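Local coordinates for protein thioesterase (Pseudomonas aeruginosa, PDB 3QY3) that adopts the hotdog fold and probably works as a thioesterase that hydrolyses fatty acyl-CoA thioesters, at residues 94-99 and 118-123; 77-82 and 135-140; 27-32 and 61-66. One frame throughout, in Å; residues are numbered along the deposited sequence. Where two conformers were deposited one is given.

Contact 1: residues 94-99 and 118-123; sequences PATVVV and HTLEDP
With CG1 of V98 anti to the backbone N (chi1 176°), the other methyl, CG2, is left beside that N and leans toward the L120 side chain, where it meets CD2 at 3.9 Å. The T96 side chain runs alongside that of L120, CB standing 4.0 Å from L120 CG. L120 thus packs along T96 and crosses V98 at about a right angle. Beneath this apolar patch the strands pair antiparallel. V98 and H118 form the hydrogen-bonded pair: V98 N reaches H118 O at 2.8 Å in a nearly straight bond, from above the plane of the H118 carbonyl, and H118 N returns to V98 O at 2.9 Å, in the plane of the V98 carbonyl. One residue toward the turn at 119-122, V97 faces T119 in a non-hydrogen-bonded pair. T96 O is then gripped twice, by L120 N at 2.9 Å and by a CA-H...O contact from T119 CA at 3.2 Å. In the conformer given, H118 ND1 is hydrogen-bonded to G125 O, while V98 and L120 also touch H33 of strand 28-35. The chemistry is that of an open hairpin end: backbone bonds set the register, and one leucine just past the strand carries the apolar packing onto the turn.

Contact 2: residues 77-82 and 135-140; sequences GPVVLQ and VWVRHA
Strands 76-87 and 128-138 are antiparallel neighbours in the hotdog sheet, and this contact is the end of their ladder. G77 with V137 and V79 with V135 are the hydrogen-bonded pairs, each closed by two bonds; V79 N to V135 O, at 2.8 Å, is the shortest. Between them P78 and W136 form a non-hydrogen-bonded pair, where proline, lacking an N-H, costs the ladder nothing. The proline lies over one face of the indole: P78 CB sits 3.6 Å from the centroid of the six-membered ring, 16° off its normal, a CH-pi contact. The indole reaches on below the glycine, CD1 standing 3.6 Å from G77 C. On the V79 side, H139 lies just past the strand with CG beside its backbone N (chi1 -58°), which swings the ring back so that V79 CG2 meets CE1 at 3.6 Å, at the ring edge. In the conformer given for V135, its CG1 packs on L81 CD2 at 3.9 Å. Beyond, L81 and Q82 both face K133 in a classic beta bulge, and Q82 joins an antiparallel ladder with a strand of the third subunit. Such a curled antiparallel sheet, with a bulge and continued into a neighbouring subunit, is typical of hotdog-fold assemblies.

Contact 3: residues 27-32 and 61-66; sequences QLLHTA and VAWFET
Strand 28-32 passes helix 61-66 at an axis distance of 8.6 Å, their N-to-C directions 119° apart, with the CA atoms of H30 and W63 the nearest pair at 6.0 Å. This is the hotdog packing of a long central helix, the sausage, against the curled antiparallel sheet, here at the last turns of helix 51-66. L29 and H30 both face L101 on the adjoining strand in a classic beta bulge, and both of their side chains can therefore set off toward the helix. H30 has CG anti to its backbone N (chi1 -165°), which lays the imidazole against the helix backbone: W63 N stands over the centre of the ring, and W63 CB lies over the same ring in a CH-pi contact, 4.2 Å from its centroid. At the far end of the imidazole, NE2 meets the A62 methyl, CB, at 3.7 Å, and CE1 comes near T66 CG2. W63 also has CG anti to its N, so its indole leaves the helix in the direction of the sheet and slides past the imidazole the opposite way; the two ring planes are inclined at 45°. L29 crosses the indole obliquely, its CB over one face and its CD1 3.7 Å from W63 CZ2 at the benzo end. Further in, the indole also touches L111 and L113 of strand 110-119, taking it from this partly exposed seam into the interior. The end of the helix carries its own polar link: T66 OG1 donates to W63 O at 2.8 Å, in the carbonyl plane and on a lone pair.

Overall arrangement
Contacts 1 and 2 are strand pairings in one sheet, on opposite sides of the chain's centre and 30 Å apart between centres; contact 3 sets the central helix on that sheet. Their chemistry follows: backbone hydrogen bonds dominate the first two, with a proline-indole contact added in contact 2, whereas aromatic and aliphatic packing carries the third. Contact 1 is largely buried, contact 2 partly so, and contact 3 lies closest to the chain's centre yet is a surface contact. Strand 28-35 ties contact 3 to contact 1, with V99 O probably hydrogen-bonded to A32 N. Helix 51-66 ties it to contact 2 through F64, whose CE2 packs on P78 CG. Along the chain, contact 1 is nested inside the loop that contact 2 closes.

Contact 1: residues 94-99 and 118-123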
loop_
_atom_site.group_PDB
_atom_site.type_symbol
_atom_site.label_atom_id
_atom_site.label_comp_id
_atom_site.label_asym_id
_atom_site.label_seq_id
_atom_site.Cartn_x
_atom_site.Cartn_y
_atom_site.Cartn_z
ATOM N N PRO A 94 -0.883 -10.994 -14.276
ATOM C CA PRO A 94 -2.251 -10.647 -13.956
ATOM C C PRO A 94 -2.963 -11.894 -13.367
ATOM O O PRO A 94 -2.730 -13.015 -13.819
ATOM C CB PRO A 94 -2.858 -10.286 -15.298
ATOM C CG PRO A 94 -2.021 -10.961 -16.299
ATOM C CD PRO A 94 -0.665 -11.129 -15.740
ATOM N N ALA A 95 -3.899 -11.668 -12.465
ATOM C CA ALA A 95 -4.656 -12.743 -11.881
ATOM C C ALA A 95 -5.837 -12.120 -11.137
ATOM O O ALA A 95 -5.816 -10.938 -10.790
ATOM C CB ALA A 95 -3.774 -13.555 -10.871
ATOM N N THR A 96 -6.862 -12.931 -10.927
ATOM C CA THR A 96 -7.986 -12.577 -10.058
ATOM C C THR A 96 -8.040 -13.571 -8.908
ATOM O O THR A 96 -8.191 -14.787 -9.109
ATOM C CB THR A 96 -9.312 -12.557 -10.833
ATOM O OG1 THR A 96 -9.186 -11.581 -11.882
ATOM C CG2 THR A 96 -10.490 -12.239 -9.890
ATOM N N VAL A 97 -7.866 -13.067 -7.691
ATOM C CA VAL A 97 -7.920 -13.914 -6.519
ATOM C C VAL A 97 -9.381 -14.137 -6.151
ATOM O O VAL A 97 -10.165 -13.225 -6.166
ATOM C CB VAL A 97 -7.133 -13.312 -5.327
ATOM C CG1 VAL A 97 -7.476 -14.033 -4.008
ATOM C CG2 VAL A 97 -5.602 -13.374 -5.636
ATOM N N VAL A 98 -9.723 -15.368 -5.800
ATOM C CA VAL A 98 -11.050 -15.730 -5.380
ATOM C C VAL A 98 -10.923 -16.045 -3.926
ATOM O O VAL A 98 -10.138 -16.911 -3.499
ATOM C CB VAL A 98 -11.644 -16.963 -6.191
ATOM C CG1 VAL A 98 -13.008 -17.381 -5.652
ATOM C CG2 VAL A 98 -11.785 -16.586 -7.696
ATOM N N VAL A 99 -11.677 -15.302 -3.141
ATOM C CA VAL A 99 -11.700 -15.475 -1.708
ATOM C C VAL A 99 -13.045 -16.101 -1.311
ATOM O O VAL A 99 -14.129 -15.519 -1.526
ATOM C CB VAL A 99 -11.620 -14.136 -0.947
ATOM C CG1 VAL A 99 -11.668 -14.414 0.585
ATOM C CG2 VAL A 99 -10.271 -13.389 -1.276
ATOM N N HIS A 118 -8.171 -19.021 -3.904
ATOM C CA HIS A 118 -7.885 -19.676 -5.175
ATOM C C HIS A 118 -7.654 -18.498 -6.194
ATOM O O HIS A 118 -7.697 -17.336 -5.838
ATOM C CB HIS A 118 -9.087 -20.534 -5.647
ATOM C CG HIS A 118 -9.692 -21.436 -4.592
ATOM N ND1 HIS A 118 -9.100 -22.608 -4.170
ATOM C CD2 HIS A 118 -10.872 -21.358 -3.932
ATOM C CE1 HIS A 118 -9.873 -23.198 -3.279
ATOM N NE2 HIS A 118 -10.950 -22.452 -3.104
ATOM N N THR A 119 -7.504 -18.839 -7.454
ATOM C CA THR A 119 -7.534 -17.836 -8.543
ATOM C C THR A 119 -8.654 -18.246 -9.495
ATOM O O THR A 119 -9.072 -19.401 -9.537
ATOM C CB THR A 119 -6.165 -17.667 -9.270
ATOM O OG1 THR A 119 -5.808 -18.884 -9.945
ATOM C CG2 THR A 119 -5.038 -17.193 -8.310
ATOM N N LEU A 120 -9.117 -17.309 -10.302
ATOM C CA LEU A 120 -10.103 -17.627 -11.292
ATOM C C LEU A 120 -9.614 -18.705 -12.254
ATOM O O LEU A 120 -10.403 -19.576 -12.605
ATOM C CB LEU A 120 -10.468 -16.420 -12.126
ATOM C CG LEU A 120 -11.723 -15.642 -11.778
ATOM C CD1 LEU A 120 -12.026 -14.736 -12.962
ATOM C CD2 LEU A 120 -12.910 -16.556 -11.380
ATOM N N GLU A 121 -8.355 -18.634 -12.678
ATOM C CA GLU A 121 -7.807 -19.634 -13.624
ATOM C C GLU A 121 -7.509 -20.988 -12.969
ATOM O O GLU A 121 -7.316 -21.991 -13.648
ATOM C CB GLU A 121 -6.540 -19.072 -14.298
ATOM C CG GLU A 121 -5.325 -19.162 -13.459
ATOM C CD GLU A 121 -4.053 -18.630 -14.130
ATOM O OE1 GLU A 121 -4.033 -18.282 -15.334
ATOM O OE2 GLU A 121 -3.037 -18.556 -13.414
ATOM N N ASP A 122 -7.442 -20.999 -11.636
ATOM C CA ASP A 122 -7.047 -22.159 -10.890
ATOM C C ASP A 122 -8.014 -22.300 -9.723
ATOM O O ASP A 122 -7.630 -22.151 -8.565
ATOM C CB ASP A 122 -5.572 -22.067 -10.504
ATOM C CG ASP A 122 -5.008 -23.375 -9.973
ATOM O OD1 ASP A 122 -5.709 -24.406 -10.043
ATOM O OD2 ASP A 122 -3.872 -23.354 -9.428
ATOM N N PRO A 123 -9.303 -22.562 -10.035
ATOM C CA PRO A 123 -10.356 -22.436 -9.018
ATOM C C PRO A 123 -10.299 -23.511 -7.948
ATOM O O PRO A 123 -10.877 -23.347 -6.871
ATOM C CB PRO A 123 -11.656 -22.574 -9.812
ATOM C CG PRO A 123 -11.267 -23.319 -11.079
ATOM C CD PRO A 123 -9.857 -22.891 -11.373
HETATM O O HOH W 1 -2.549 -15.223 -15.006
#

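Contact 2: residues 77-82 and 135-140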
loop_
_atom_site.group_PDB
_atom_site.type_symbol
_atom_site.label_atom_id
_atom_site.label_comp_id
_atom_site.label_asym_id
_atom_site.label_seq_id
_atom_site.Cartn_x
_atom_site.Cartn_y
_atom_site.Cartn_z
ATOM N N GLY A 77 -19.794 -2.402 15.620
ATOM C CA GLY A 77 -19.530 -3.283 14.480
ATOM C C GLY A 77 -18.360 -4.224 14.710
ATOM O O GLY A 77 -17.788 -4.268 15.810
ATOM N N PRO A 78 -18.005 -4.983 13.665
ATOM C CA PRO A 78 -17.011 -6.043 13.812
ATOM C C PRO A 78 -15.599 -5.473 13.874
ATOM O O PRO A 78 -15.255 -4.527 13.146
ATOM C CB PRO A 78 -17.220 -6.898 12.565
ATOM C CG PRO A 78 -17.761 -5.912 11.522
ATOM C CD PRO A 78 -18.553 -4.888 12.294
ATOM N N VAL A 79 -14.800 -6.044 14.767
ATOM C CA VAL A 79 -13.401 -5.709 14.893
ATOM C C VAL A 79 -12.594 -7.000 14.742
ATOM O O VAL A 79 -12.975 -8.032 15.297
ATOM C CB VAL A 79 -13.126 -5.034 16.266
ATOM C CG1 VAL A 79 -11.660 -4.754 16.435
ATOM C CG2 VAL A 79 -13.892 -3.740 16.331
ATOM N N VAL A 80 -11.531 -6.945 13.943
ATOM C CA VAL A 80 -10.638 -8.073 13.816
ATOM C C VAL A 80 -9.784 -8.278 15.112
ATOM O O VAL A 80 -9.013 -7.416 15.513
ATOM C CB VAL A 80 -9.742 -7.939 12.571
ATOM C CG1 VAL A 80 -8.802 -9.110 12.509
ATOM C CG2 VAL A 80 -10.603 -7.878 11.283
ATOM N N LEU A 81 -9.917 -9.455 15.722
ATOM C CA LEU A 81 -9.129 -9.809 16.887
ATOM C C LEU A 81 -7.873 -10.570 16.467
ATOM O O LEU A 81 -6.833 -10.449 17.101
ATOM C CB LEU A 81 -9.941 -10.711 17.838
ATOM C CG LEU A 81 -9.253 -11.300 19.076
ATOM C CD1 LEU A 81 -8.571 -10.214 19.893
ATOM C CD2 LEU A 81 -10.272 -12.091 19.971
ATOM N N GLN A 82 -8.021 -11.437 15.478
ATOM C CA GLN A 82 -6.933 -12.297 15.084
ATOM C C GLN A 82 -7.008 -12.689 13.606
ATOM O O GLN A 82 -8.098 -12.959 13.065
ATOM C CB GLN A 82 -6.926 -13.529 15.965
ATOM C CG GLN A 82 -5.735 -14.431 15.682
ATOM C CD GLN A 82 -5.784 -15.648 16.548
ATOM O OE1 GLN A 82 -6.350 -16.655 16.132
ATOM N NE2 GLN A 82 -5.219 -15.569 17.746
ATOM N N VAL A 135 -14.835 -9.878 16.554
ATOM C CA VAL A 135 -15.624 -9.627 17.744
ATOM C C VAL A 135 -16.465 -8.361 17.476
ATOM O O VAL A 135 -15.961 -7.384 16.899
ATOM C CB VAL A 135 -14.715 -9.492 19.013
ATOM C CG1 VAL A 135 -13.936 -10.795 19.305
ATOM C CG2 VAL A 135 -13.709 -8.330 18.890
ATOM N N TRP A 136 -17.743 -8.374 17.862
ATOM C CA TRP A 136 -18.573 -7.178 17.708
ATOM C C TRP A 136 -18.400 -6.379 18.989
ATOM O O TRP A 136 -18.493 -6.931 20.081
ATOM C CB TRP A 136 -20.048 -7.514 17.456
ATOM C CG TRP A 136 -20.380 -7.483 15.988
ATOM C CD1 TRP A 136 -21.096 -6.507 15.313
ATOM C CD2 TRP A 136 -19.970 -8.436 15.004
ATOM N NE1 TRP A 136 -21.109 -6.796 13.950
ATOM C CE2 TRP A 136 -20.457 -7.992 13.750
ATOM C CE3 TRP A 136 -19.258 -9.655 15.059
ATOM C CZ2 TRP A 136 -20.253 -8.726 12.565
ATOM C CZ3 TRP A 136 -19.025 -10.356 13.860
ATOM C CH2 TRP A 136 -19.512 -9.885 12.644
ATOM N N VAL A 137 -18.137 -5.095 18.816
ATOM C CA VAL A 137 -17.834 -4.178 19.885
ATOM C C VAL A 137 -18.566 -2.826 19.670
ATOM O O VAL A 137 -18.748 -2.339 18.543
ATOM C CB VAL A 137 -16.317 -3.910 19.982
ATOM C CG1 VAL A 137 -16.009 -3.091 21.225
ATOM C CG2 VAL A 137 -15.493 -5.215 19.963
ATOM N N ARG A 138 -19.022 -2.217 20.761
ATOM C CA ARG A 138 -19.424 -0.823 20.685
ATOM C C ARG A 138 -18.137 -0.010 20.815
ATOM O O ARG A 138 -17.454 -0.112 21.834
ATOM C CB ARG A 138 -20.404 -0.479 21.796
ATOM C CG ARG A 138 -20.900 0.941 21.687
ATOM C CD ARG A 138 -22.153 1.102 22.524
ATOM N NE ARG A 138 -23.344 0.641 21.803
ATOM C CZ ARG A 138 -24.160 1.431 21.101
ATOM N NH1 ARG A 138 -23.938 2.744 21.000
ATOM N NH2 ARG A 138 -25.219 0.907 20.494
ATOM N N HIS A 139 -17.812 0.795 19.808
ATOM C CA HIS A 139 -16.450 1.327 19.671
ATOM C C HIS A 139 -16.101 2.392 20.690
ATOM O O HIS A 139 -15.023 2.342 21.292
ATOM C CB HIS A 139 -16.232 1.888 18.272
ATOM C CG HIS A 139 -16.464 0.895 17.178
ATOM N ND1 HIS A 139 -15.879 -0.354 17.167
ATOM C CD2 HIS A 139 -17.204 0.977 16.045
ATOM C CE1 HIS A 139 -16.249 -0.996 16.073
ATOM N NE2 HIS A 139 -17.056 -0.213 15.376
ATOM N N ALA A 140 -17.004 3.355 20.892
ATOM C CA ALA A 140 -16.746 4.461 21.837
ATOM C C ALA A 140 -16.596 3.958 23.279
ATOM O O ALA A 140 -16.075 4.665 24.140
ATOM C CB ALA A 140 -17.866 5.507 21.756
#

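Contact 3: residues 27-32 and 61-66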
loop_
_atom_site.group_PDB
_atom_site.type_symbol
_atom_site.label_atom_id
_atom_site.label_comp_id
_atom_site.label_asym_id
_atom_site.label_seq_id
_atom_site.Cartn_x
_atom_site.Cartn_y
_atom_site.Cartn_z
ATOM N N GLN A 27 -20.230 -24.058 6.007
ATOM C CA GLN A 27 -21.172 -23.260 5.187
ATOM C C GLN A 27 -20.477 -22.101 4.479
ATOM O O GLN A 27 -19.929 -21.232 5.143
ATOM C CB GLN A 27 -22.251 -22.681 6.076
ATOM C CG GLN A 27 -23.089 -21.577 5.430
ATOM C CD GLN A 27 -24.130 -21.031 6.395
ATOM O OE1 GLN A 27 -24.067 -21.302 7.585
ATOM N NE2 GLN A 27 -25.091 -20.264 5.879
ATOM N N LEU A 28 -20.571 -22.044 3.151
ATOM C CA LEU A 28 -20.044 -20.869 2.390
ATOM C C LEU A 28 -20.902 -19.637 2.580
ATOM O O LEU A 28 -22.082 -19.638 2.221
ATOM C CB LEU A 28 -19.980 -21.192 0.899
ATOM C CG LEU A 28 -19.431 -20.176 -0.090
ATOM C CD1 LEU A 28 -17.911 -19.895 0.216
ATOM C CD2 LEU A 28 -19.598 -20.739 -1.533
ATOM N N LEU A 29 -20.318 -18.573 3.133
ATOM C CA LEU A 29 -21.000 -17.317 3.337
ATOM C C LEU A 29 -20.881 -16.340 2.152
ATOM O O LEU A 29 -21.803 -15.583 1.819
ATOM C CB LEU A 29 -20.467 -16.698 4.620
ATOM C CG LEU A 29 -20.810 -17.390 5.941
ATOM C CD1 LEU A 29 -20.040 -16.707 7.067
ATOM C CD2 LEU A 29 -22.343 -17.357 6.204
ATOM N N HIS A 30 -19.705 -16.294 1.528
ATOM C CA HIS A 30 -19.430 -15.294 0.530
ATOM C C HIS A 30 -18.252 -15.716 -0.342
ATOM O O HIS A 30 -17.338 -16.360 0.150
ATOM C CB HIS A 30 -19.045 -13.945 1.164
ATOM C CG HIS A 30 -19.102 -12.822 0.197
ATOM N ND1 HIS A 30 -20.297 -12.303 -0.256
ATOM C CD2 HIS A 30 -18.122 -12.154 -0.451
ATOM C CE1 HIS A 30 -20.033 -11.335 -1.125
ATOM N NE2 HIS A 30 -18.727 -11.214 -1.243
ATOM N N THR A 31 -18.374 -15.388 -1.628
ATOM C CA THR A 31 -17.291 -15.532 -2.588
ATOM C C THR A 31 -17.022 -14.193 -3.198
ATOM O O THR A 31 -17.914 -13.565 -3.826
ATOM C CB THR A 31 -17.632 -16.563 -3.661
ATOM O OG1 THR A 31 -17.940 -17.832 -3.033
ATOM C CG2 THR A 31 -16.432 -16.718 -4.643
ATOM N N ALA A 32 -15.780 -13.709 -3.033
ATOM C CA ALA A 32 -15.387 -12.409 -3.625
ATOM C C ALA A 32 -14.340 -12.637 -4.696
ATOM O O ALA A 32 -13.498 -13.540 -4.561
ATOM C CB ALA A 32 -14.795 -11.401 -2.539
ATOM N N VAL A 61 -15.366 -7.047 3.782
ATOM C CA VAL A 61 -16.125 -5.812 3.558
ATOM C C VAL A 61 -17.280 -6.022 2.588
ATOM O O VAL A 61 -18.399 -5.611 2.872
ATOM C CB VAL A 61 -15.171 -4.646 3.102
ATOM C CG1 VAL A 61 -15.948 -3.435 2.594
ATOM C CG2 VAL A 61 -14.268 -4.260 4.293
ATOM N N ALA A 62 -17.046 -6.761 1.513
ATOM C CA ALA A 62 -18.124 -7.082 0.554
ATOM C C ALA A 62 -19.226 -7.918 1.166
ATOM O O ALA A 62 -20.427 -7.614 0.981
ATOM C CB ALA A 62 -17.514 -7.800 -0.674
ATOM N N TRP A 63 -18.865 -8.949 1.949
ATOM C CA TRP A 63 -19.845 -9.743 2.720
ATOM C C TRP A 63 -20.650 -8.847 3.675
ATOM O O TRP A 63 -21.909 -8.896 3.688
ATOM C CB TRP A 63 -19.205 -10.863 3.507
ATOM C CG TRP A 63 -20.155 -11.686 4.262
ATOM C CD1 TRP A 63 -21.294 -12.301 3.767
ATOM C CD2 TRP A 63 -20.072 -12.045 5.623
ATOM N NE1 TRP A 63 -21.934 -12.999 4.766
ATOM C CE2 TRP A 63 -21.213 -12.846 5.920
ATOM C CE3 TRP A 63 -19.190 -11.721 6.656
ATOM C CZ2 TRP A 63 -21.465 -13.345 7.209
ATOM C CZ3 TRP A 63 -19.457 -12.217 7.919
ATOM C CH2 TRP A 63 -20.577 -13.018 8.185
ATOM N N PHE A 64 -19.946 -8.040 4.467
ATOM C CA PHE A 64 -20.615 -7.103 5.335
ATOM C C PHE A 64 -21.586 -6.194 4.554
ATOM O O PHE A 64 -22.722 -5.925 5.044
ATOM C CB PHE A 64 -19.634 -6.248 6.133
ATOM C CG PHE A 64 -18.799 -6.999 7.118
ATOM C CD1 PHE A 64 -19.238 -8.139 7.753
ATOM C CD2 PHE A 64 -17.563 -6.509 7.452
ATOM C CE1 PHE A 64 -18.426 -8.789 8.684
ATOM C CE2 PHE A 64 -16.794 -7.151 8.383
ATOM C CZ PHE A 64 -17.230 -8.300 8.962
ATOM N N GLU A 65 -21.167 -5.734 3.376
ATOM C CA GLU A 65 -22.029 -4.849 2.569
ATOM C C GLU A 65 -23.313 -5.572 2.187
ATOM O O GLU A 65 -24.413 -4.966 2.261
ATOM C CB GLU A 65 -21.332 -4.304 1.305
ATOM C CG GLU A 65 -22.293 -3.491 0.407
ATOM C CD GLU A 65 -21.730 -3.156 -0.977
ATOM O OE1 GLU A 65 -20.570 -3.531 -1.285
ATOM O OE2 GLU A 65 -22.471 -2.511 -1.769
ATOM N N THR A 66 -23.226 -6.869 1.844
ATOM C CA THR A 66 -24.428 -7.577 1.423
ATOM C C THR A 66 -25.438 -7.636 2.549
ATOM O O THR A 66 -26.641 -7.761 2.291
ATOM C CB THR A 66 -24.212 -9.033 0.921
ATOM O OG1 THR A 66 -23.869 -9.876 2.014
ATOM C CG2 THR A 66 -23.202 -9.087 -0.188
#